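PDB 2II1: acetamidase from Bacillus halodurans, which probably hydrolyses carbon-nitrogen bonds of linear amides other than peptides, and binds calcium ions. Local coordinates for residues 8-13 against 59-64; 22-27 against 205-210; 77-82 against 130-135; 158-163 against 282-287; 178-183 against 201-206. One frame throughout, in Å; residues are numbered along the deposited sequence.

Contact 1: residues 8-13 against 59-64; sequences ENTIFF and PATGPL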
# COMPACT_ATOMS: atom_id res chain seq x y z
N GLU A 8 -12.39 -0.43 32.67
CA GLU A 8 -13.68 -0.02 33.22
C GLU A 8 -14.02 1.39 32.82
O GLU A 8 -15.19 1.76 32.83
CB GLU A 8 -13.68 -0.13 34.74
CG GLU A 8 -14.06 -1.51 35.23
CD GLU A 8 -14.00 -1.67 36.74
OE1 GLU A 8 -14.18 -0.67 37.47
OE2 GLU A 8 -13.77 -2.81 37.18
N ASN A 9 -13.00 2.17 32.48
CA ASN A 9 -13.13 3.57 32.13
C ASN A 9 -12.96 3.76 30.63
O ASN A 9 -11.84 3.99 30.14
CB ASN A 9 -12.04 4.37 32.86
CG ASN A 9 -12.18 4.30 34.35
OD1 ASN A 9 -11.21 4.04 35.06
ND2 ASN A 9 -13.39 4.51 34.83
N THR A 10 -14.06 3.65 29.89
CA THR A 10 -13.97 3.70 28.44
C THR A 10 -14.85 4.81 27.88
O THR A 10 -15.87 5.17 28.47
CB THR A 10 -14.30 2.33 27.75
OG1 THR A 10 -15.67 1.99 27.97
CG2 THR A 10 -13.38 1.21 28.25
N ILE A 11 -14.41 5.37 26.75
CA ILE A 11 -15.15 6.38 26.00
C ILE A 11 -15.42 5.88 24.57
O ILE A 11 -14.69 5.07 24.04
CB ILE A 11 -14.39 7.75 25.99
CG1 ILE A 11 -12.96 7.59 25.46
CG2 ILE A 11 -14.37 8.34 27.42
CD1 ILE A 11 -12.23 8.89 25.11
N PHE A 12 -16.49 6.36 23.94
CA PHE A 12 -16.86 5.95 22.59
C PHE A 12 -16.68 7.06 21.58
O PHE A 12 -16.80 6.82 20.35
CB PHE A 12 -18.28 5.41 22.59
CG PHE A 12 -18.40 4.15 23.38
CD1 PHE A 12 -17.92 2.97 22.87
CD2 PHE A 12 -18.92 4.16 24.68
CE1 PHE A 12 -17.97 1.80 23.61
CE2 PHE A 12 -18.97 2.98 25.44
CZ PHE A 12 -18.49 1.81 24.90
N PHE A 13 -16.35 8.26 22.08
CA PHE A 13 -16.12 9.43 21.25
C PHE A 13 -14.88 10.14 21.74
O PHE A 13 -14.65 10.25 22.96
CB PHE A 13 -17.26 10.43 21.36
CG PHE A 13 -18.54 9.99 20.71
CD1 PHE A 13 -19.37 9.07 21.33
CD2 PHE A 13 -18.93 10.50 19.48
CE1 PHE A 13 -20.54 8.66 20.73
CE2 PHE A 13 -20.09 10.08 18.88
CZ PHE A 13 -20.90 9.16 19.51
N PRO A 59 -14.78 0.80 22.02
CA PRO A 59 -14.39 1.40 23.28
C PRO A 59 -12.91 1.78 23.29
O PRO A 59 -12.06 1.02 22.80
CB PRO A 59 -14.67 0.29 24.29
CG PRO A 59 -14.46 -0.96 23.51
CD PRO A 59 -14.97 -0.66 22.15
N ALA A 60 -12.61 2.96 23.83
CA ALA A 60 -11.25 3.39 24.06
C ALA A 60 -11.05 3.61 25.57
O ALA A 60 -11.90 4.21 26.21
CB ALA A 60 -10.96 4.65 23.29
N THR A 61 -9.95 3.09 26.13
CA THR A 61 -9.56 3.36 27.51
C THR A 61 -8.95 4.77 27.57
O THR A 61 -8.10 5.10 26.76
CB THR A 61 -8.57 2.30 28.04
OG1 THR A 61 -9.19 1.00 28.01
CG2 THR A 61 -8.09 2.64 29.46
N GLY A 62 -9.41 5.58 28.52
CA GLY A 62 -9.03 6.99 28.60
C GLY A 62 -10.24 7.82 29.00
O GLY A 62 -11.28 7.26 29.36
N PRO A 63 -10.12 9.17 28.93
CA PRO A 63 -8.97 9.93 28.46
C PRO A 63 -7.90 10.21 29.51
O PRO A 63 -8.19 10.36 30.67
CB PRO A 63 -9.58 11.24 27.96
CG PRO A 63 -10.96 11.31 28.50
CD PRO A 63 -11.24 10.05 29.28
N LEU A 64 -6.65 10.26 29.06
CA LEU A 64 -5.51 10.56 29.92
C LEU A 64 -5.16 12.03 29.72
O LEU A 64 -4.93 12.46 28.58
CB LEU A 64 -4.32 9.68 29.53
CG LEU A 64 -2.98 10.09 30.13
CD1 LEU A 64 -2.90 9.70 31.62
CD2 LEU A 64 -1.82 9.52 29.32
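Ile-11 and Ala-60 hold each other through both backbone polar groups. Ile-11 N donates to Ala-60 O at 2.8 Å, nearly straight at 162°, and Ala-60 N returns the bond to Ile-11 O at 3.0 Å; each donor lies in the plane of the carbonyl it meets. A third, weak bond runs from Gly-62 N to Asn-9 O at 3.3 Å. Between these rungs Thr-10 and Thr-61 form a non-hydrogen-bonded antiparallel pair, and Thr-10 CA comes within 3.1 Å of Ala-60 O in a CA-H...O contact. The result is a very short antiparallel ladder: strand 10-11 is added along strand 60-67, which also pairs with strand 176-184, the carrier of the calcium ligand Asp-182. The threonines share one face, where Thr-61 OG1 is hydrogen-bonded to Glu-33 O. On the other, Ile-11 sets CG1 in the crowded position between backbone N and carbonyl carbon (chi1 55°), near the methyl of Ala-60. This torsion puts its CG2 branch beside the backbone N, where it crosses Pro-63 obliquely and meets CD at 4.0 Å. Pro-63 follows a cis peptide bond, and Gly-62 before it has backbone angles at which a side chain would collide with the preceding carbonyl O. At the far end the Phe-12 ring crosses Pro-59 obliquely, with CE1 3.6 Å from Pro-59 CA.

Contact 2: residues 22-27 against 205-210; sequences ASCQSG and LKVNVK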
# COMPACT_ATOMS: atom_id res chain seq x y z
N ALA A 22 -7.40 10.07 34.47
CA ALA A 22 -6.05 9.99 34.98
C ALA A 22 -5.19 11.09 34.37
O ALA A 22 -5.54 11.67 33.33
CB ALA A 22 -5.47 8.68 34.68
N SER A 23 -4.10 11.38 35.07
CA SER A 23 -3.15 12.40 34.66
C SER A 23 -1.78 11.81 34.73
O SER A 23 -1.54 10.90 35.54
CB SER A 23 -3.16 13.59 35.61
OG SER A 23 -4.43 14.21 35.66
N CYS A 24 -0.88 12.33 33.87
CA CYS A 24 0.55 12.06 33.98
C CYS A 24 1.38 13.31 33.65
O CYS A 24 0.85 14.34 33.26
CB CYS A 24 0.97 10.89 33.07
SG CYS A 24 0.93 11.25 31.34
N GLN A 25 2.69 13.19 33.85
CA GLN A 25 3.64 14.19 33.40
C GLN A 25 4.26 13.68 32.12
O GLN A 25 4.23 12.48 31.84
CB GLN A 25 4.74 14.41 34.44
CG GLN A 25 4.27 14.77 35.85
CD GLN A 25 3.51 16.09 35.94
OE1 GLN A 25 3.86 17.09 35.29
NE2 GLN A 25 2.46 16.10 36.76
N SER A 26 4.85 14.59 31.35
CA SER A 26 5.68 14.22 30.21
C SER A 26 6.76 13.22 30.66
O SER A 26 7.42 13.43 31.68
CB SER A 26 6.36 15.44 29.62
OG SER A 26 7.04 15.11 28.42
N GLY A 27 6.90 12.13 29.91
CA GLY A 27 7.92 11.12 30.13
C GLY A 27 7.48 9.95 30.98
O GLY A 27 8.24 8.99 31.15
N LEU A 205 3.05 2.19 27.29
CA LEU A 205 3.62 3.25 26.49
C LEU A 205 4.31 4.29 27.37
O LEU A 205 4.01 4.40 28.56
CB LEU A 205 2.52 3.88 25.62
CG LEU A 205 1.26 4.46 26.27
CD1 LEU A 205 1.47 5.86 26.78
CD2 LEU A 205 0.12 4.50 25.30
N LYS A 206 5.24 5.04 26.77
CA LYS A 206 5.78 6.26 27.37
C LYS A 206 5.25 7.48 26.60
O LYS A 206 5.29 7.53 25.33
CB LYS A 206 7.31 6.22 27.34
CG LYS A 206 8.00 7.39 28.02
CD LYS A 206 9.52 7.16 28.14
CE LYS A 206 10.27 8.50 28.39
NZ LYS A 206 11.61 8.29 29.04
N VAL A 207 4.73 8.46 27.33
CA VAL A 207 4.15 9.64 26.70
C VAL A 207 5.02 10.88 26.93
O VAL A 207 5.26 11.28 28.09
CB VAL A 207 2.67 9.85 27.16
CG1 VAL A 207 2.55 9.88 28.68
CG2 VAL A 207 2.10 11.12 26.53
N ASN A 208 5.49 11.49 25.83
CA ASN A 208 6.28 12.72 25.90
C ASN A 208 5.54 13.87 25.26
O ASN A 208 4.80 13.69 24.29
CB ASN A 208 7.65 12.58 25.23
CG ASN A 208 8.47 11.47 25.84
OD1 ASN A 208 8.53 11.31 27.05
ND2 ASN A 208 9.10 10.68 24.98
N VAL A 209 5.72 15.06 25.84
CA VAL A 209 5.13 16.28 25.30
C VAL A 209 6.22 16.95 24.50
O VAL A 209 7.36 17.08 24.98
CB VAL A 209 4.61 17.21 26.39
CG1 VAL A 209 4.21 18.57 25.79
CG2 VAL A 209 3.44 16.57 27.10
N LYS A 210 5.90 17.29 23.25
CA LYS A 210 6.81 18.00 22.38
C LYS A 210 6.19 19.35 22.10
O LYS A 210 5.03 19.44 21.69
CB LYS A 210 7.10 17.24 21.08
CG LYS A 210 7.85 15.92 21.25
CD LYS A 210 9.27 16.11 21.79
CE LYS A 210 9.55 15.16 22.95
NZ LYS A 210 10.41 15.78 24.03
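Gly-27 has the largest area buried here, followed by Ser-26 and Val-207, and all three meet at the bend where residues 22-27 leave one strand for the next. Gly-27 N donates to Val-207 O at 2.6 Å, a short bond lying in the carbonyl plane. Two side chains pass close to this glycine: Asn-208 OD1 stands 3.1 Å from Gly-27 CA, and the extended aliphatic chain of Lys-206 runs past Gly-27 O, which lies 3.5 Å from CE. With phi positive (94°), Gly-27 takes a backbone conformation that a side chain would crowd. Ser-26 turns OG anti to its own backbone N (chi1 -174°), and there the hydroxyl accepts a hydrogen bond from Val-209 N at 2.9 Å, almost straight at 169°. A side-chain oxygen thus takes the place of a backbone acceptor, while CB leans on Val-209. In the conformer described, Val-207 CG1 sits between the backbone N and the carbonyl carbon and touches Cys-24 SG at 3.4 Å. The amide nitrogen of Asn-208 is engaged by Glu-76. Strand 22-25 runs parallel to strand 60-67 in one sheet, whereas strand 28-34, which begins just beyond Gly-27, lies antiparallel to strand 201-210 in the other; the contact sits at the corner between them, with Val-66 and Val-30 packing on Val-207.

Contact 3: residues 77-82 against 130-135; sequences IEILDI and PMIGVI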
# COMPACT_ATOMS: atom_id res chain seq x y z
N ILE A 77 4.66 9.33 21.46
CA ILE A 77 4.20 8.16 22.20
C ILE A 77 4.94 6.91 21.75
O ILE A 77 4.78 6.44 20.63
CB ILE A 77 2.69 7.93 22.06
CG1 ILE A 77 1.93 9.21 22.44
CG2 ILE A 77 2.30 6.70 22.92
CD1 ILE A 77 0.61 9.42 21.68
N GLU A 78 5.73 6.37 22.67
CA GLU A 78 6.56 5.22 22.42
C GLU A 78 5.85 3.95 22.88
O GLU A 78 5.60 3.77 24.06
CB GLU A 78 7.86 5.43 23.17
CG GLU A 78 8.57 6.75 22.70
CD GLU A 78 9.23 7.55 23.83
OE1 GLU A 78 10.42 7.30 24.13
OE2 GLU A 78 8.55 8.45 24.38
N ILE A 79 5.49 3.09 21.94
CA ILE A 79 4.80 1.81 22.26
C ILE A 79 5.90 0.85 22.74
O ILE A 79 6.73 0.39 21.95
CB ILE A 79 3.99 1.20 21.06
CG1 ILE A 79 3.06 2.24 20.42
CG2 ILE A 79 3.14 0.01 21.49
CD1 ILE A 79 1.98 2.82 21.37
N LEU A 80 5.93 0.62 24.05
CA LEU A 80 6.95 -0.24 24.64
C LEU A 80 6.52 -1.71 24.54
O LEU A 80 7.34 -2.58 24.26
CB LEU A 80 7.23 0.19 26.10
CG LEU A 80 7.66 1.66 26.30
CD1 LEU A 80 7.87 1.98 27.79
CD2 LEU A 80 8.94 1.94 25.52
N ASP A 81 5.22 -1.98 24.72
CA ASP A 81 4.73 -3.38 24.75
C ASP A 81 3.24 -3.47 24.53
O ASP A 81 2.51 -2.59 24.94
CB ASP A 81 5.06 -4.01 26.11
CG ASP A 81 4.70 -5.50 26.17
OD1 ASP A 81 5.47 -6.33 25.65
OD2 ASP A 81 3.65 -5.83 26.78
N ILE A 82 2.78 -4.54 23.89
CA ILE A 82 1.34 -4.82 23.78
C ILE A 82 1.16 -6.28 24.16
O ILE A 82 1.82 -7.16 23.58
CB ILE A 82 0.77 -4.61 22.36
CG1 ILE A 82 1.10 -3.23 21.82
CG2 ILE A 82 -0.74 -4.84 22.34
CD1 ILE A 82 0.42 -2.88 20.49
N PRO A 130 0.81 -7.97 17.36
CA PRO A 130 -0.06 -7.08 18.11
C PRO A 130 0.09 -5.65 17.65
O PRO A 130 1.21 -5.19 17.44
CB PRO A 130 0.41 -7.24 19.56
CG PRO A 130 1.78 -7.84 19.49
CD PRO A 130 1.84 -8.61 18.22
N MSE A 131 -1.03 -4.98 17.47
CA MSE A 131 -1.06 -3.59 17.06
C MSE A 131 -2.23 -2.87 17.74
O MSE A 131 -3.14 -3.50 18.26
CB MSE A 131 -1.20 -3.51 15.54
CG MSE A 131 -2.32 -4.40 15.01
SE MSE A 131 -3.13 -3.84 13.31
CE MSE A 131 -3.91 -1.98 13.77
N ILE A 132 -2.18 -1.54 17.74
CA ILE A 132 -3.27 -0.71 18.24
C ILE A 132 -4.08 -0.08 17.08
O ILE A 132 -3.54 0.69 16.28
CB ILE A 132 -2.72 0.47 19.09
CG1 ILE A 132 -1.82 0.01 20.21
CG2 ILE A 132 -3.85 1.26 19.71
CD1 ILE A 132 -0.95 1.14 20.74
N GLY A 133 -5.39 -0.33 17.06
CA GLY A 133 -6.23 0.17 15.98
C GLY A 133 -6.77 1.58 16.18
O GLY A 133 -6.91 2.34 15.21
N VAL A 134 -7.12 1.91 17.41
CA VAL A 134 -7.71 3.18 17.78
C VAL A 134 -6.77 3.83 18.77
O VAL A 134 -6.58 3.32 19.88
CB VAL A 134 -9.11 3.03 18.42
CG1 VAL A 134 -9.53 4.32 19.11
CG2 VAL A 134 -10.13 2.62 17.38
N ILE A 135 -6.15 4.92 18.34
CA ILE A 135 -5.35 5.77 19.21
C ILE A 135 -5.59 7.22 18.79
O ILE A 135 -5.47 7.54 17.63
CB ILE A 135 -3.85 5.39 19.14
CG1 ILE A 135 -3.07 6.10 20.26
CG2 ILE A 135 -3.28 5.68 17.76
CD1 ILE A 135 -1.67 5.60 20.45
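The apolar core between the two large mixed sheets of the protein is closed here, one wall being strand 74-84 and the other the strand that runs beside the calcium site. Ile-79 and Ile-132 point at each other tip to tip, and their CD1 methyls stand only 3.4 Å apart, tighter than usual for two carbons. Both carry CG1 beside the backbone N, but Ile-79 then folds its end back (chi2 -61°) whereas Ile-132 stretches out (chi2 162°). Ile-82, with the most surface buried of all, is extended too and works with two branches. Its CD1 lies across the flank of Ile-132, 3.7 Å from CG1, and close to Met-131 CA at 3.8 Å; its CG2 meets the ring of Pro-130 obliquely, at 3.8 Å from CB. A classic beta bulge lets Ile-79 and Ile-82 share this inner side although they are three residues apart: Leu-80 and Asp-81 both face Thr-204 on the neighbouring strand 201-210, which shifts the alternation by one. On the other wall the chain turns a corner at Gly-133. The CB of Met-131, a selenomethionine, points away from strand 74-84; its side chain touches His-184, a calcium ligand, and Lys-159. Ile-132 also rests on Leu-183 and Val-203.

Contact 4: residues 158-163 against 282-287; sequences TKDIKP and TARFSL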
# COMPACT_ATOMS: atom_id res chain seq x y z
N THR A 158 -3.80 1.04 11.52
CA THR A 158 -2.48 1.10 10.89
C THR A 158 -1.61 0.07 11.59
O THR A 158 -1.36 0.16 12.81
CB THR A 158 -1.92 2.56 10.98
OG1 THR A 158 -2.73 3.41 10.16
CG2 THR A 158 -0.47 2.69 10.52
N LYS A 159 -1.17 -0.93 10.83
CA LYS A 159 -0.46 -2.08 11.39
C LYS A 159 0.95 -1.76 11.86
O LYS A 159 1.56 -2.54 12.60
CB LYS A 159 -0.48 -3.28 10.40
CG LYS A 159 0.56 -3.25 9.28
CD LYS A 159 0.51 -4.51 8.43
CE LYS A 159 1.54 -4.43 7.32
NZ LYS A 159 1.64 -5.65 6.46
N ASP A 160 1.47 -0.62 11.45
CA ASP A 160 2.79 -0.18 11.92
C ASP A 160 2.72 0.44 13.33
O ASP A 160 3.76 0.69 13.95
CB ASP A 160 3.42 0.80 10.92
CG ASP A 160 3.89 0.09 9.65
OD1 ASP A 160 4.62 -0.90 9.78
OD2 ASP A 160 3.53 0.51 8.53
N ILE A 161 1.51 0.64 13.83
CA ILE A 161 1.33 1.07 15.23
C ILE A 161 1.39 -0.16 16.13
O ILE A 161 0.37 -0.76 16.48
CB ILE A 161 0.03 1.88 15.43
CG1 ILE A 161 0.02 3.09 14.50
CG2 ILE A 161 -0.11 2.39 16.89
CD1 ILE A 161 -1.15 4.05 14.75
N LYS A 162 2.63 -0.52 16.47
CA LYS A 162 2.98 -1.82 17.04
C LYS A 162 4.14 -1.60 17.97
O LYS A 162 4.66 -0.52 18.06
CB LYS A 162 3.35 -2.83 15.95
CG LYS A 162 4.60 -2.52 15.19
CD LYS A 162 4.64 -3.33 13.90
CE LYS A 162 5.93 -3.09 13.14
NZ LYS A 162 7.15 -3.19 13.99
N PRO A 163 4.54 -2.65 18.70
CA PRO A 163 5.60 -2.42 19.66
C PRO A 163 6.88 -1.92 18.99
O PRO A 163 7.26 -2.41 17.89
CB PRO A 163 5.79 -3.80 20.31
CG PRO A 163 4.55 -4.49 20.09
CD PRO A 163 4.10 -4.05 18.72
N THR A 282 -7.86 5.38 5.40
CA THR A 282 -6.57 5.87 5.90
C THR A 282 -5.44 5.31 5.05
O THR A 282 -5.46 4.15 4.70
CB THR A 282 -6.35 5.46 7.34
OG1 THR A 282 -7.43 5.95 8.13
CG2 THR A 282 -5.02 6.02 7.88
N ALA A 283 -4.47 6.17 4.74
CA ALA A 283 -3.29 5.86 3.92
C ALA A 283 -2.08 6.42 4.63
O ALA A 283 -2.22 7.32 5.49
CB ALA A 283 -3.42 6.48 2.55
N ARG A 284 -0.90 5.88 4.31
CA ARG A 284 0.37 6.44 4.84
C ARG A 284 1.47 6.47 3.82
O ARG A 284 1.61 5.54 3.02
CB ARG A 284 0.87 5.73 6.13
CG ARG A 284 1.12 4.25 6.04
CD ARG A 284 0.96 3.59 7.41
NE ARG A 284 1.49 2.21 7.38
CZ ARG A 284 0.85 1.16 6.88
NH1 ARG A 284 -0.36 1.29 6.36
NH2 ARG A 284 1.41 -0.04 6.88
N PHE A 285 2.25 7.55 3.84
CA PHE A 285 3.47 7.60 3.03
C PHE A 285 4.66 7.38 3.93
O PHE A 285 4.84 8.11 4.92
CB PHE A 285 3.65 8.94 2.29
CG PHE A 285 4.60 8.83 1.14
CD1 PHE A 285 5.96 8.89 1.34
CD2 PHE A 285 4.12 8.54 -0.11
CE1 PHE A 285 6.83 8.70 0.27
CE2 PHE A 285 4.96 8.38 -1.16
CZ PHE A 285 6.33 8.47 -0.97
N SER A 286 5.52 6.44 3.51
CA SER A 286 6.65 5.97 4.28
C SER A 286 7.98 6.20 3.54
O SER A 286 8.12 5.85 2.34
CB SER A 286 6.47 4.49 4.59
OG SER A 286 7.60 3.93 5.20
N LEU A 287 8.94 6.80 4.25
CA LEU A 287 10.30 6.96 3.73
C LEU A 287 11.35 6.52 4.78
O LEU A 287 11.21 6.83 5.96
CB LEU A 287 10.50 8.41 3.32
CG LEU A 287 11.81 8.78 2.63
CD1 LEU A 287 11.91 8.21 1.17
CD2 LEU A 287 11.97 10.29 2.67
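A type I beta turn from Thr-158 to Ile-161, closed by Ile-161 N donating to Thr-158 O, follows the calcium ligand Asp-157 and meets Arg-284 of strand 281-288 in a largely buried salt bridge. Asp-160 OD2 receives both bonds from the side of the guanidinium: NE reaches it at 2.9 Å and NH2 at 2.7 Å. One oxygen thus takes two N-H groups, and neither bond is straight (139° and 143°). OD2 lies close to the guanidinium plane, but the carboxylate is rotated 62° against that plane; NE meets the anti lone pair of OD2, while NH2 approaches from above the carboxylate plane. Arg-284 starts with CG in the crowded position and then runs extended to NE, which carries its head from the strand to the turn. Thr-158 sets CG2 over one guanidinium face, 3.7 Å from Arg-284 NE and 3.5 Å from the adjoining CD. Its hydroxyl is taken by Ser-274 and Leu-156 O. Arg-284 NH2 forms a second salt bridge with Asp-189, which may offset the nearby positive charge of Lys-159, whose own NZ pairs with Asp-270 of the second subunit. Strand 281-288 lies between strands 225-232 and 270-275 in the nine-stranded sheet; helix 235-253 packs against Ala-283 and Phe-285, while the turn meets the strand on the side of Thr-282 and Arg-284.

Contact 5: residues 178-183 against 201-206; sequences LALGDL and GTVTLK. With CA (calcium ion), chain E; CA (calcium ion), chain F.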
# COMPACT_ATOMS: atom_id res chain seq x y z
N LEU A 178 -5.67 11.65 25.71
CA LEU A 178 -5.29 10.47 24.93
C LEU A 178 -6.15 9.27 25.36
O LEU A 178 -6.39 9.07 26.52
CB LEU A 178 -3.80 10.12 25.16
CG LEU A 178 -3.18 8.95 24.40
CD1 LEU A 178 -3.28 9.09 22.88
CD2 LEU A 178 -1.70 8.75 24.79
N ALA A 179 -6.60 8.49 24.38
CA ALA A 179 -7.45 7.33 24.61
C ALA A 179 -7.01 6.29 23.57
O ALA A 179 -6.58 6.66 22.48
CB ALA A 179 -8.95 7.70 24.41
N LEU A 180 -7.07 5.01 23.90
CA LEU A 180 -6.68 4.00 22.93
C LEU A 180 -7.41 2.71 23.16
O LEU A 180 -7.97 2.47 24.23
CB LEU A 180 -5.17 3.79 22.89
CG LEU A 180 -4.47 3.02 24.01
CD1 LEU A 180 -4.79 1.51 23.97
CD2 LEU A 180 -2.99 3.28 23.91
N GLY A 181 -7.42 1.88 22.13
CA GLY A 181 -8.26 0.71 22.13
C GLY A 181 -8.06 -0.11 20.88
O GLY A 181 -7.11 0.10 20.12
N ASP A 182 -8.96 -1.05 20.68
CA ASP A 182 -9.06 -1.78 19.43
C ASP A 182 -7.77 -2.44 19.03
O ASP A 182 -7.25 -2.19 17.93
CB ASP A 182 -9.53 -0.83 18.32
CG ASP A 182 -9.83 -1.55 17.04
OD1 ASP A 182 -10.41 -2.65 17.11
OD2 ASP A 182 -9.50 -1.03 15.94
N LEU A 183 -7.28 -3.31 19.91
CA LEU A 183 -6.07 -4.08 19.67
C LEU A 183 -6.38 -5.24 18.72
O LEU A 183 -7.51 -5.73 18.71
CB LEU A 183 -5.52 -4.62 20.99
CG LEU A 183 -5.20 -3.64 22.12
CD1 LEU A 183 -4.47 -4.38 23.26
CD2 LEU A 183 -4.38 -2.45 21.63
N GLY A 201 -6.50 -6.62 25.61
CA GLY A 201 -5.15 -6.65 26.09
C GLY A 201 -4.73 -5.42 26.86
O GLY A 201 -5.56 -4.67 27.38
N THR A 202 -3.41 -5.24 26.94
CA THR A 202 -2.81 -4.19 27.73
C THR A 202 -1.67 -3.52 26.94
O THR A 202 -0.81 -4.18 26.37
CB THR A 202 -2.22 -4.77 29.03
OG1 THR A 202 -3.26 -5.45 29.75
CG2 THR A 202 -1.63 -3.67 29.88
N VAL A 203 -1.69 -2.19 26.90
CA VAL A 203 -0.66 -1.46 26.19
C VAL A 203 0.17 -0.76 27.23
O VAL A 203 -0.38 -0.20 28.18
CB VAL A 203 -1.24 -0.46 25.16
CG1 VAL A 203 -0.16 0.45 24.63
CG2 VAL A 203 -1.87 -1.19 24.03
N THR A 204 1.50 -0.84 27.07
CA THR A 204 2.44 -0.07 27.86
C THR A 204 3.11 0.91 26.92
O THR A 204 3.63 0.54 25.88
CB THR A 204 3.48 -0.99 28.55
OG1 THR A 204 2.79 -1.90 29.41
CG2 THR A 204 4.49 -0.20 29.39
N LEU A 205 3.05 2.19 27.29
CA LEU A 205 3.62 3.25 26.49
C LEU A 205 4.31 4.29 27.37
O LEU A 205 4.01 4.40 28.56
CB LEU A 205 2.52 3.88 25.62
CG LEU A 205 1.26 4.46 26.27
CD1 LEU A 205 1.47 5.86 26.78
CD2 LEU A 205 0.12 4.50 25.30
N LYS A 206 5.24 5.04 26.77
CA LYS A 206 5.78 6.26 27.37
C LYS A 206 5.25 7.48 26.60
O LYS A 206 5.29 7.53 25.33
CB LYS A 206 7.31 6.22 27.34
CG LYS A 206 8.00 7.39 28.02
CD LYS A 206 9.52 7.16 28.14
CE LYS A 206 10.27 8.50 28.39
NZ LYS A 206 11.61 8.29 29.04
CA CA E . -10.63 -0.43 13.88
CA CA F . -10.56 -3.79 15.37
O HOH W 1 -12.43 -0.35 12.37
O HOH W 2 -10.91 -2.86 13.67
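Asp-182 OD1 is held by one metal bond, 2.1 Å to the calcium ion of chain F, and OD2 by another, 2.4 Å to that of chain E; the carboxylate thus makes two metal bonds and bridges the ions. A water joins both metals as well, at 2.0 Å from the chain F ion and 2.5 Å from the chain E ion. His-184 and Glu-198 also bind the chain F ion, Asn-155 and Asp-157 the chain E ion. Asp-182 takes no part in the packing against residues 201-206, which falls to its neighbours. Leu-183 forks over the start of that strand: CD1 rests 3.7 Å from Gly-201 CA, where the bare glycine lets it come close, and CD2 crosses obliquely to Val-203 CG2 at 3.7 Å. Leu-180, with CG in the crowded position (chi1 75°), meets Leu-205 tip to tip through their CD2 methyls at 3.6 Å, and its CD1 touches Val-203 CG2. Leu-180 and Leu-183 both point to strand 201-206 although three residues apart, consistent with the left-handed backbone of Asp-182 (phi 55°) breaking the alternation. The two strands belong to facing sheets and meet mainly through methyl groups, with no polar bond between them. One strand therefore carries an apolar side turned to the core and a carboxylate that bridges two metals; the cations should favour an ionised Asp-182 and may polarise the water between them.

Contacts 3, 4 and 5 are buried, contacts 1 and 2 only partly. Contacts 3 and 5 are apolar and lie about 6 Å apart between centres, each joining one large sheet to the other: strands 74-84 and 201-210 are neighbours in the first, 131-136 and 176-184 in the second. Contact 2 uses strand 201-210 again, farther along, where backbone and hydroxyl bonds dominate over apolar packing. Contact 1 is the sole strand ladder of the five and is tied to contact 5 through strand 60-67. Contact 4 differs most, a largely buried charge pair, yet its turn meets contact 3 through Ile-161 and Ile-132. Calcium is bound only in contact 5.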